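Local coordinates for holo-[acyl-carrier-protein] synthase (Neisseria meningitidis FAM18, PDB 5SUV) that belongs to the 4'-phosphopantetheinyl transferase superfamily and binds coenzyme A in pockets of its three-chain assembly, at residues E100-S112 with D116-K126. Residues are numbered along the deposited sequence; the frame is centred on the assembly and turned at random.
Sequences EEQGISRVSLSMS and DTVLAFVVAEK. With COA (coenzyme A), chain F.
M111 and A120 sit side by side in a non-hydrogen-bonded pair of an antiparallel β hairpin, strands 106-114 and 117-125; the axes of 106-112 and 117-125 lie 167° apart, N to C. Strand 117-125 is central in a three-strand antiparallel sheet, with strand 3-12 along its other edge. S108 with V123, S110 with F121 and S112 with L119 each form two backbone hydrogen bonds; at the S110-F121 pair both donors lie in the carbonyl planes.

Followed outward, M111 CB lies 3.7 Å from L119 O and near O2B of coenzyme A; CG, anti to the carbonyl carbon (chi1 -72°), meets A120 CB at 4.1 Å. SD is the link where the chain bends (chi3 -68°), and CE leaves strand 117-125 to stop 3.5 Å from O8A, an oxygen of the 3'-phosphate of coenzyme A, with O2B also close. M111 therefore links the hairpin to the ligand pocket.

On the same face V122 fits between V107 and L109. Its CG1 presses on V107 CG1 at 3.3 Å, tighter than usual carbon contact, while CG2 touches L109 CD1 at 3.7 Å. A59 and A63 of helix 46-63 pack on V122 in the core.

The reverse face, with S110 and F121, turns toward the subunit interfaces: F121 stacks on F121 of the second subunit and meets F121 of the third edge-to-face. The R106 and E125 side chains lie side by side, E125 OE2 3.7 Å from R106 CG, but their charged atoms do not touch (R106 NH1 to E125 OE2 5.3 Å); the carboxylate's stronger tie is OE1 to I3 N of the second subunit. S112 OG hydrogen-bonds O2A of coenzyme A at 3.3 Å, and is also hydrogen-bonded with I10 N of the second subunit.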
ATOM      1  N   GLU A 100      10.964   0.814 -21.904  1.00 28.27           N
ATOM      2  CA  GLU A 100      11.192   1.953 -22.792  1.00 31.41           C
ATOM      3  C   GLU A 100      10.151   1.998 -23.903  1.00 31.39           C
ATOM      4  O   GLU A 100       9.618   3.070 -24.213  1.00 32.79           O
ATOM      5  CB  GLU A 100      12.608   1.883 -23.380  1.00 39.06           C
ATOM      6  CG  GLU A 100      13.042   3.167 -24.070  1.00 55.97           C
ATOM      7  CD  GLU A 100      14.501   3.157 -24.491  1.00 75.50           C
ATOM      8  OE1 GLU A 100      15.059   2.060 -24.712  1.00 67.70           O
ATOM      9  OE2 GLU A 100      15.091   4.253 -24.596  1.00 93.08           O
ATOM     10  N   GLU A 101       9.856   0.845 -24.517  1.00 28.63           N
ATOM     11  CA  GLU A 101       8.805   0.787 -25.535  1.00 31.37           C
ATOM     12  C   GLU A 101       7.468   1.249 -24.983  1.00 27.51           C
ATOM     13  O   GLU A 101       6.686   1.901 -25.684  1.00 27.28           O
ATOM     14  CB  GLU A 101       8.659  -0.636 -26.075  1.00 41.03           C
ATOM     15  CG  GLU A 101       9.818  -1.124 -26.929  1.00 54.69           C
ATOM     16  CD  GLU A 101       9.685  -2.594 -27.323  1.00 55.16           C
ATOM     17  OE1 GLU A 101       8.890  -3.328 -26.693  1.00 53.50           O
ATOM     18  OE2 GLU A 101      10.389  -3.023 -28.266  1.00 44.18           O
ATOM     19  N   GLN A 102       7.174   0.893 -23.738  1.00 21.92           N
ATOM     20  CA  GLN A 102       5.898   1.254 -23.139  1.00 23.97           C
ATOM     21  C   GLN A 102       5.846   2.697 -22.668  1.00 22.99           C
ATOM     22  O   GLN A 102       4.766   3.152 -22.258  1.00 28.81           O
ATOM     23  CB  GLN A 102       5.595   0.321 -21.952  1.00 26.59           C
ATOM     24  CG  GLN A 102       5.462  -1.148 -22.338  1.00 21.96           C
ATOM     25  CD  GLN A 102       4.394  -1.343 -23.381  1.00 28.57           C
ATOM     26  OE1 GLN A 102       4.686  -1.575 -24.553  1.00 28.85           O
ATOM     27  NE2 GLN A 102       3.137  -1.227 -22.962  1.00 26.05           N
ATOM     28  N   GLY A 103       6.965   3.396 -22.648  1.00 26.35           N
ATOM     29  CA  GLY A 103       7.023   4.751 -22.145  1.00 31.51           C
ATOM     30  C   GLY A 103       7.101   4.856 -20.640  1.00 31.66           C
ATOM     31  O   GLY A 103       6.912   5.946 -20.102  1.00 38.55           O
ATOM     32  N   ILE A 104       7.381   3.762 -19.946  1.00 27.20           N
ATOM     33  CA  ILE A 104       7.477   3.786 -18.490  1.00 29.27           C
ATOM     34  C   ILE A 104       8.833   4.376 -18.105  1.00 28.58           C
ATOM     35  O   ILE A 104       9.886   3.855 -18.482  1.00 28.35           O
ATOM     36  CB  ILE A 104       7.277   2.375 -17.911  1.00 29.92           C
ATOM     37  CG1 ILE A 104       5.848   1.899 -18.218  1.00 27.66           C
ATOM     38  CG2 ILE A 104       7.557   2.353 -16.409  1.00 26.41           C
ATOM     39  CD1 ILE A 104       5.626   0.417 -18.028  1.00 24.52           C
ATOM     40  N   SER A 105       8.812   5.495 -17.391  1.00 25.52           N
ATOM     41  CA  SER A 105      10.033   6.231 -17.117  1.00 34.17           C
ATOM     42  C   SER A 105      10.652   5.873 -15.781  1.00 36.31           C
ATOM     43  O   SER A 105      11.877   5.928 -15.630  1.00 39.57           O
ATOM     44  CB  SER A 105       9.756   7.731 -17.126  1.00 45.83           C
ATOM     45  OG  SER A 105       8.795   8.049 -16.128  1.00 44.72           O
ATOM     46  N   ARG A 106       9.825   5.568 -14.791  1.00 30.14           N
ATOM     47  CA  ARG A 106      10.327   5.325 -13.451  1.00 39.34           C
ATOM     48  C   ARG A 106       9.357   4.396 -12.747  1.00 27.57           C
ATOM     49  O   ARG A 106       8.144   4.568 -12.850  1.00 28.45           O
ATOM     50  CB  ARG A 106      10.472   6.633 -12.667  1.00 46.07           C
ATOM     51  CG  ARG A 106      10.762   6.461 -11.177  1.00 54.89           C
ATOM     52  CD  ARG A 106      12.188   5.999 -10.924  1.00 70.88           C
ATOM     53  NE  ARG A 106      13.153   7.069 -11.158  1.00 83.04           N
ATOM     54  CZ  ARG A 106      13.334   8.108 -10.346  1.00 82.97           C
ATOM     55  NH1 ARG A 106      12.609   8.230  -9.239  1.00 86.37           N
ATOM     56  NH2 ARG A 106      14.240   9.030 -10.645  1.00 75.30           N
ATOM     57  N   VAL A 107       9.892   3.407 -12.048  1.00 30.15           N
ATOM     58  CA  VAL A 107       9.076   2.548 -11.201  1.00 25.78           C
ATOM     59  C   VAL A 107       9.602   2.668  -9.781  1.00 31.80           C
ATOM     60  O   VAL A 107      10.769   2.348  -9.519  1.00 35.30           O
ATOM     61  CB  VAL A 107       9.092   1.089 -11.671  1.00 26.27           C
ATOM     62  CG1 VAL A 107       8.112   0.286 -10.868  1.00 25.42           C
ATOM     63  CG2 VAL A 107       8.744   0.995 -13.154  1.00 33.45           C
ATOM     64  N   SER A 108       8.745   3.132  -8.871  1.00 26.31           N
ATOM     65  CA  SER A 108       9.084   3.351  -7.472  1.00 29.50           C
ATOM     66  C   SER A 108       8.642   2.163  -6.622  1.00 26.85           C
ATOM     67  O   SER A 108       7.655   1.491  -6.927  1.00 23.90           O
ATOM     68  CB  SER A 108       8.424   4.634  -6.965  1.00 31.77           C
ATOM     69  OG  SER A 108       8.970   5.760  -7.621  1.00 35.86           O
ATOM     70  N   LEU A 109       9.405   1.900  -5.561  1.00 27.75           N
ATOM     71  CA  LEU A 109       9.207   0.734  -4.716  1.00 26.26           C
ATOM     72  C   LEU A 109       9.303   1.144  -3.258  1.00 27.38           C
ATOM     73  O   LEU A 109      10.236   1.856  -2.874  1.00 29.12           O
ATOM     74  CB  LEU A 109      10.278  -0.325  -4.990  1.00 27.49           C
ATOM     75  CG  LEU A 109      10.364  -1.554  -4.078  1.00 27.74           C
ATOM     76  CD1 LEU A 109       9.058  -2.297  -4.143  1.00 25.94           C
ATOM     77  CD2 LEU A 109      11.534  -2.456  -4.507  1.00 28.99           C
ATOM     78  N   SER A 110       8.395   0.624  -2.448  1.00 29.70           N
ATOM     79  CA  SER A 110       8.565   0.657  -1.005  1.00 31.58           C
ATOM     80  C   SER A 110       8.237  -0.706  -0.429  1.00 27.58           C
ATOM     81  O   SER A 110       7.346  -1.403  -0.910  1.00 27.23           O
ATOM     82  CB  SER A 110       7.668   1.717  -0.341  1.00 35.45           C
ATOM     83  OG  SER A 110       7.929   1.794   1.056  1.00 37.15           O
ATOM     84  N   MET A 111       8.934  -1.059   0.642  1.00 29.49           N
ATOM     85  CA  MET A 111       8.658  -2.314   1.314  1.00 41.61           C
ATOM     86  C   MET A 111       8.596  -2.099   2.816  1.00 31.03           C
ATOM     87  O   MET A 111       9.213  -1.181   3.352  1.00 34.16           O
ATOM     88  CB  MET A 111       9.717  -3.352   0.952  1.00 38.67           C
ATOM     89  CG  MET A 111       9.545  -3.821  -0.495  1.00 38.45           C
ATOM     90  SD  MET A 111      10.713  -5.089  -0.930  1.00 37.88           S
ATOM     91  CE  MET A 111      12.232  -4.171  -0.894  1.00 35.20           C
ATOM     92  N   SER A 112       7.842  -2.971   3.474  1.00 37.96           N
ATOM     93  CA  SER A 112       7.787  -2.995   4.926  1.00 47.05           C
ATOM     94  C   SER A 112       7.501  -4.418   5.374  1.00 40.37           C
ATOM     95  O   SER A 112       6.962  -5.236   4.625  1.00 34.60           O
ATOM     96  CB  SER A 112       6.714  -2.036   5.464  1.00 58.73           C
ATOM     97  OG  SER A 112       6.707  -2.013   6.888  1.00 58.49           O
ATOM     98  N   ASP A 116       4.953 -11.764  10.519  1.00 41.50           N
ATOM     99  CA  ASP A 116       4.952 -12.694   9.411  1.00 43.48           C
ATOM    100  C   ASP A 116       4.658 -12.035   8.073  1.00 44.18           C
ATOM    101  O   ASP A 116       4.769 -12.705   7.046  1.00 41.41           O
ATOM    102  CB  ASP A 116       3.903 -13.783   9.656  1.00 53.09           C
ATOM    103  CG  ASP A 116       3.951 -14.882   8.620  1.00 50.77           C
ATOM    104  OD1 ASP A 116       5.027 -15.488   8.460  1.00 49.52           O
ATOM    105  OD2 ASP A 116       2.920 -15.136   7.968  1.00 51.16           O
ATOM    106  N   THR A 117       4.275 -10.765   8.058  1.00 53.37           N
ATOM    107  CA  THR A 117       3.749 -10.126   6.858  1.00 54.06           C
ATOM    108  C   THR A 117       4.827  -9.267   6.212  1.00 49.08           C
ATOM    109  O   THR A 117       5.398  -8.383   6.860  1.00 39.44           O
ATOM    110  CB  THR A 117       2.524  -9.280   7.202  1.00 40.92           C
ATOM    111  OG1 THR A 117       1.501 -10.122   7.748  1.00 42.71           O
ATOM    112  CG2 THR A 117       1.972  -8.593   5.975  1.00 35.36           C
ATOM    113  N   VAL A 118       5.097  -9.522   4.935  1.00 39.01           N
ATOM    114  CA  VAL A 118       5.927  -8.648   4.124  1.00 34.05           C
ATOM    115  C   VAL A 118       5.025  -7.950   3.123  1.00 29.73           C
ATOM    116  O   VAL A 118       4.138  -8.570   2.529  1.00 30.35           O
ATOM    117  CB  VAL A 118       7.051  -9.412   3.400  1.00 32.81           C
ATOM    118  CG1 VAL A 118       7.869  -8.456   2.547  1.00 35.65           C
ATOM    119  CG2 VAL A 118       7.932 -10.094   4.408  1.00 38.94           C
ATOM    120  N   LEU A 119       5.235  -6.657   2.956  1.00 30.14           N
ATOM    121  CA  LEU A 119       4.385  -5.829   2.120  1.00 30.54           C
ATOM    122  C   LEU A 119       5.226  -5.060   1.111  1.00 26.27           C
ATOM    123  O   LEU A 119       6.291  -4.540   1.453  1.00 30.01           O
ATOM    124  CB  LEU A 119       3.595  -4.868   2.997  1.00 43.37           C
ATOM    125  CG  LEU A 119       2.748  -3.777   2.380  1.00 60.35           C
ATOM    126  CD1 LEU A 119       1.737  -4.401   1.470  1.00 88.75           C
ATOM    127  CD2 LEU A 119       2.081  -3.012   3.517  1.00 54.95           C
ATOM    128  N   ALA A 120       4.732  -4.981  -0.129  1.00 32.11           N
ATOM    129  CA  ALA A 120       5.361  -4.192  -1.182  1.00 32.83           C
ATOM    130  C   ALA A 120       4.319  -3.321  -1.876  1.00 26.03           C
ATOM    131  O   ALA A 120       3.199  -3.764  -2.147  1.00 24.68           O
ATOM    132  CB  ALA A 120       6.068  -5.091  -2.224  1.00 31.31           C
ATOM    133  N   PHE A 121       4.703  -2.079  -2.160  1.00 25.78           N
ATOM    134  CA  PHE A 121       3.927  -1.149  -2.972  1.00 25.45           C
ATOM    135  C   PHE A 121       4.809  -0.647  -4.112  1.00 21.16           C
ATOM    136  O   PHE A 121       5.983  -0.339  -3.897  1.00 22.73           O
ATOM    137  CB  PHE A 121       3.442   0.063  -2.177  1.00 36.25           C
ATOM    138  CG  PHE A 121       2.239  -0.191  -1.321  1.00 63.22           C
ATOM    139  CD1 PHE A 121       2.347  -0.891  -0.133  1.00 70.06           C
ATOM    140  CD2 PHE A 121       1.003   0.317  -1.685  1.00 71.92           C
ATOM    141  CE1 PHE A 121       1.237  -1.103   0.664  1.00 60.21           C
ATOM    142  CE2 PHE A 121      -0.113   0.110  -0.891  1.00 67.73           C
ATOM    143  CZ  PHE A 121       0.005  -0.603   0.290  1.00 55.29           C
ATOM    144  N   VAL A 122       4.235  -0.542  -5.306  1.00 22.73           N
ATOM    145  CA  VAL A 122       4.964  -0.118  -6.493  1.00 20.69           C
ATOM    146  C   VAL A 122       4.088   0.834  -7.293  1.00 20.82           C
ATOM    147  O   VAL A 122       2.899   0.562  -7.519  1.00 20.95           O
ATOM    148  CB  VAL A 122       5.369  -1.321  -7.376  1.00 20.22           C
ATOM    149  CG1 VAL A 122       5.981  -0.851  -8.682  1.00 23.35           C
ATOM    150  CG2 VAL A 122       6.336  -2.236  -6.644  1.00 21.41           C
ATOM    151  N   VAL A 123       4.700   1.903  -7.795  1.00 20.33           N
ATOM    152  CA  VAL A 123       4.047   2.804  -8.733  1.00 22.27           C
ATOM    153  C   VAL A 123       4.915   2.949  -9.969  1.00 20.36           C
ATOM    154  O   VAL A 123       6.069   3.377  -9.875  1.00 21.47           O
ATOM    155  CB  VAL A 123       3.785   4.182  -8.115  1.00 23.23           C
ATOM    156  CG1 VAL A 123       3.078   5.077  -9.118  1.00 23.16           C
ATOM    157  CG2 VAL A 123       2.971   4.038  -6.835  1.00 23.74           C
ATOM    158  N   ALA A 124       4.340   2.663 -11.126  1.00 21.90           N
ATOM    159  CA  ALA A 124       4.993   2.874 -12.406  1.00 20.79           C
ATOM    160  C   ALA A 124       4.451   4.150 -13.041  1.00 19.58           C
ATOM    161  O   ALA A 124       3.228   4.332 -13.133  1.00 21.86           O
ATOM    162  CB  ALA A 124       4.756   1.668 -13.305  1.00 18.76           C
ATOM    163  N   GLU A 125       5.350   5.034 -13.461  1.00 27.46           N
ATOM    164  CA  GLU A 125       4.985   6.327 -14.028  1.00 31.01           C
ATOM    165  C   GLU A 125       5.253   6.383 -15.522  1.00 34.75           C
ATOM    166  O   GLU A 125       6.206   5.778 -16.021  1.00 30.73           O
ATOM    167  CB  GLU A 125       5.768   7.474 -13.397  1.00 33.55           C
ATOM    168  CG  GLU A 125       5.558   7.676 -11.940  1.00 34.25           C
ATOM    169  CD  GLU A 125       6.543   8.675 -11.413  1.00 39.09           C
ATOM    170  OE1 GLU A 125       6.372   9.869 -11.716  1.00 43.13           O
ATOM    171  OE2 GLU A 125       7.513   8.261 -10.758  1.00 50.18           O
ATOM    172  N   LYS A 126       4.409   7.165 -16.194  1.00 33.04           N
ATOM    173  CA  LYS A 126       4.444   7.487 -17.625  1.00 40.87           C
ATOM    174  C   LYS A 126       4.103   6.296 -18.500  1.00 64.54           C
ATOM    175  O   LYS A 126       3.013   6.243 -19.068  1.00 68.58           O
ATOM    176  CB  LYS A 126       5.799   8.055 -18.026  1.00 42.66           C
ATOM    177  CG  LYS A 126       6.088   9.415 -17.448  1.00 55.15           C
ATOM    178  CD  LYS A 126       7.383   9.952 -18.022  1.00 74.21           C
ATOM    179  CE  LYS A 126       7.418  11.462 -18.116  1.00 80.66           C
ATOM    180  NZ  LYS A 126       8.700  11.901 -18.739  1.00 73.01           N
TER
HETATM  181  N1A COA F1000      14.276   5.156   2.220  1.00 48.17           N
HETATM  182  C2A COA F1000      13.255   4.370   1.857  1.00 39.30           C
HETATM  183  N3A COA F1000      13.047   3.132   2.216  1.00 56.54           N
HETATM  184  C4A COA F1000      14.026   2.583   3.074  1.00 59.49           C
HETATM  185  C5A COA F1000      15.182   3.283   3.532  1.00 53.63           C
HETATM  186  C6A COA F1000      15.241   4.587   3.060  1.00 49.43           C
HETATM  187  N6A COA F1000      16.253   5.339   3.418  1.00 46.22           N
HETATM  188  N7A COA F1000      15.902   2.586   4.299  1.00 52.26           N
HETATM  189  C8A COA F1000      15.272   1.442   4.338  1.00 54.45           C
HETATM  190  N9A COA F1000      14.132   1.392   3.622  1.00 53.20           N
HETATM  191  C1B COA F1000      13.260   0.291   3.466  1.00 63.29           C
HETATM  192  C2B COA F1000      14.056  -0.989   2.896  1.00 76.52           C
HETATM  193  O2B COA F1000      13.417  -1.602   1.839  1.00 70.54           O
HETATM  194  C3B COA F1000      13.975  -1.876   4.136  1.00 80.21           C
HETATM  195  O3B COA F1000      13.896  -3.183   3.865  1.00 75.68           O
HETATM  196  P3B COA F1000      15.223  -3.800   2.842  1.00 53.58           P
HETATM  197  O7A COA F1000      15.089  -5.114   3.308  1.00 58.37           O
HETATM  198  O8A COA F1000      14.735  -3.520   1.480  1.00 58.28           O
HETATM  199  O9A COA F1000      16.319  -2.953   3.327  1.00 56.57           O
HETATM  200  C4B COA F1000      12.625  -1.365   4.687  1.00 71.94           C
HETATM  201  O4B COA F1000      12.785   0.002   4.691  1.00 58.24           O
HETATM  202  C5B COA F1000      12.350  -1.857   6.067  1.00 84.54           C
HETATM  203  O5B COA F1000      11.006  -1.468   6.363  1.00 90.78           O
HETATM  204  P1A COA F1000      10.674  -1.441   7.907  1.00 94.17           P
HETATM  205  O1A COA F1000      10.913  -2.760   8.538  1.00 92.82           O
HETATM  206  O2A COA F1000       9.446  -0.626   8.093  1.00 93.52           O
HETATM  207  O3A COA F1000      11.956  -0.613   8.479  1.00110.37           O
HETATM  208  P2A COA F1000      11.992  -0.401   9.998  1.00 91.08           P
HETATM  209  O4A COA F1000      10.730  -0.011  10.535  1.00104.17           O
HETATM  210  O5A COA F1000      12.839  -1.401  10.757  1.00 76.67           O
HETATM  211  O6A COA F1000      12.890   0.978  10.040  1.00 92.39           O
HETATM  212  CBP COA F1000      13.074   3.119   9.110  1.00 68.43           C
HETATM  213  CCP COA F1000      12.184   1.955   9.380  1.00 80.92           C
HETATM  214  CDP COA F1000      13.853   2.770   7.946  1.00 52.76           C
HETATM  215  CEP COA F1000      12.254   4.330   8.757  1.00 66.85           C
HETATM  216  CAP COA F1000      14.009   3.488  10.304  1.00 78.91           C
HETATM  217  OAP COA F1000      14.741   4.622  10.039  1.00 61.41           O
HETATM  218  C9P COA F1000      13.272   3.803  11.621  1.00 99.87           C
HETATM  219  O9P COA F1000      12.790   4.915  11.767  1.00115.34           O
HETATM  220  N8P COA F1000      13.229   2.816  12.652  1.00 90.56           N
HETATM  221  C7P COA F1000      12.529   3.044  13.965  1.00 78.38           C
HETATM  222  C6P COA F1000      12.571   4.490  14.416  1.00 76.77           C
HETATM  223  C5P COA F1000      12.759   4.580  15.922  1.00 75.40           C
HETATM  224  O5P COA F1000      13.519   5.355  16.398  1.00 72.71           O
HETATM  225  N4P COA F1000      12.009   3.761  16.761  1.00 75.33           N
HETATM  226  C3P COA F1000      12.201   3.849  18.209  1.00 69.23           C
HETATM  227  C2P COA F1000      11.280   4.855  18.848  1.00 68.62           C
HETATM  228  S1P COA F1000      12.165   6.401  19.316  1.00 81.56           S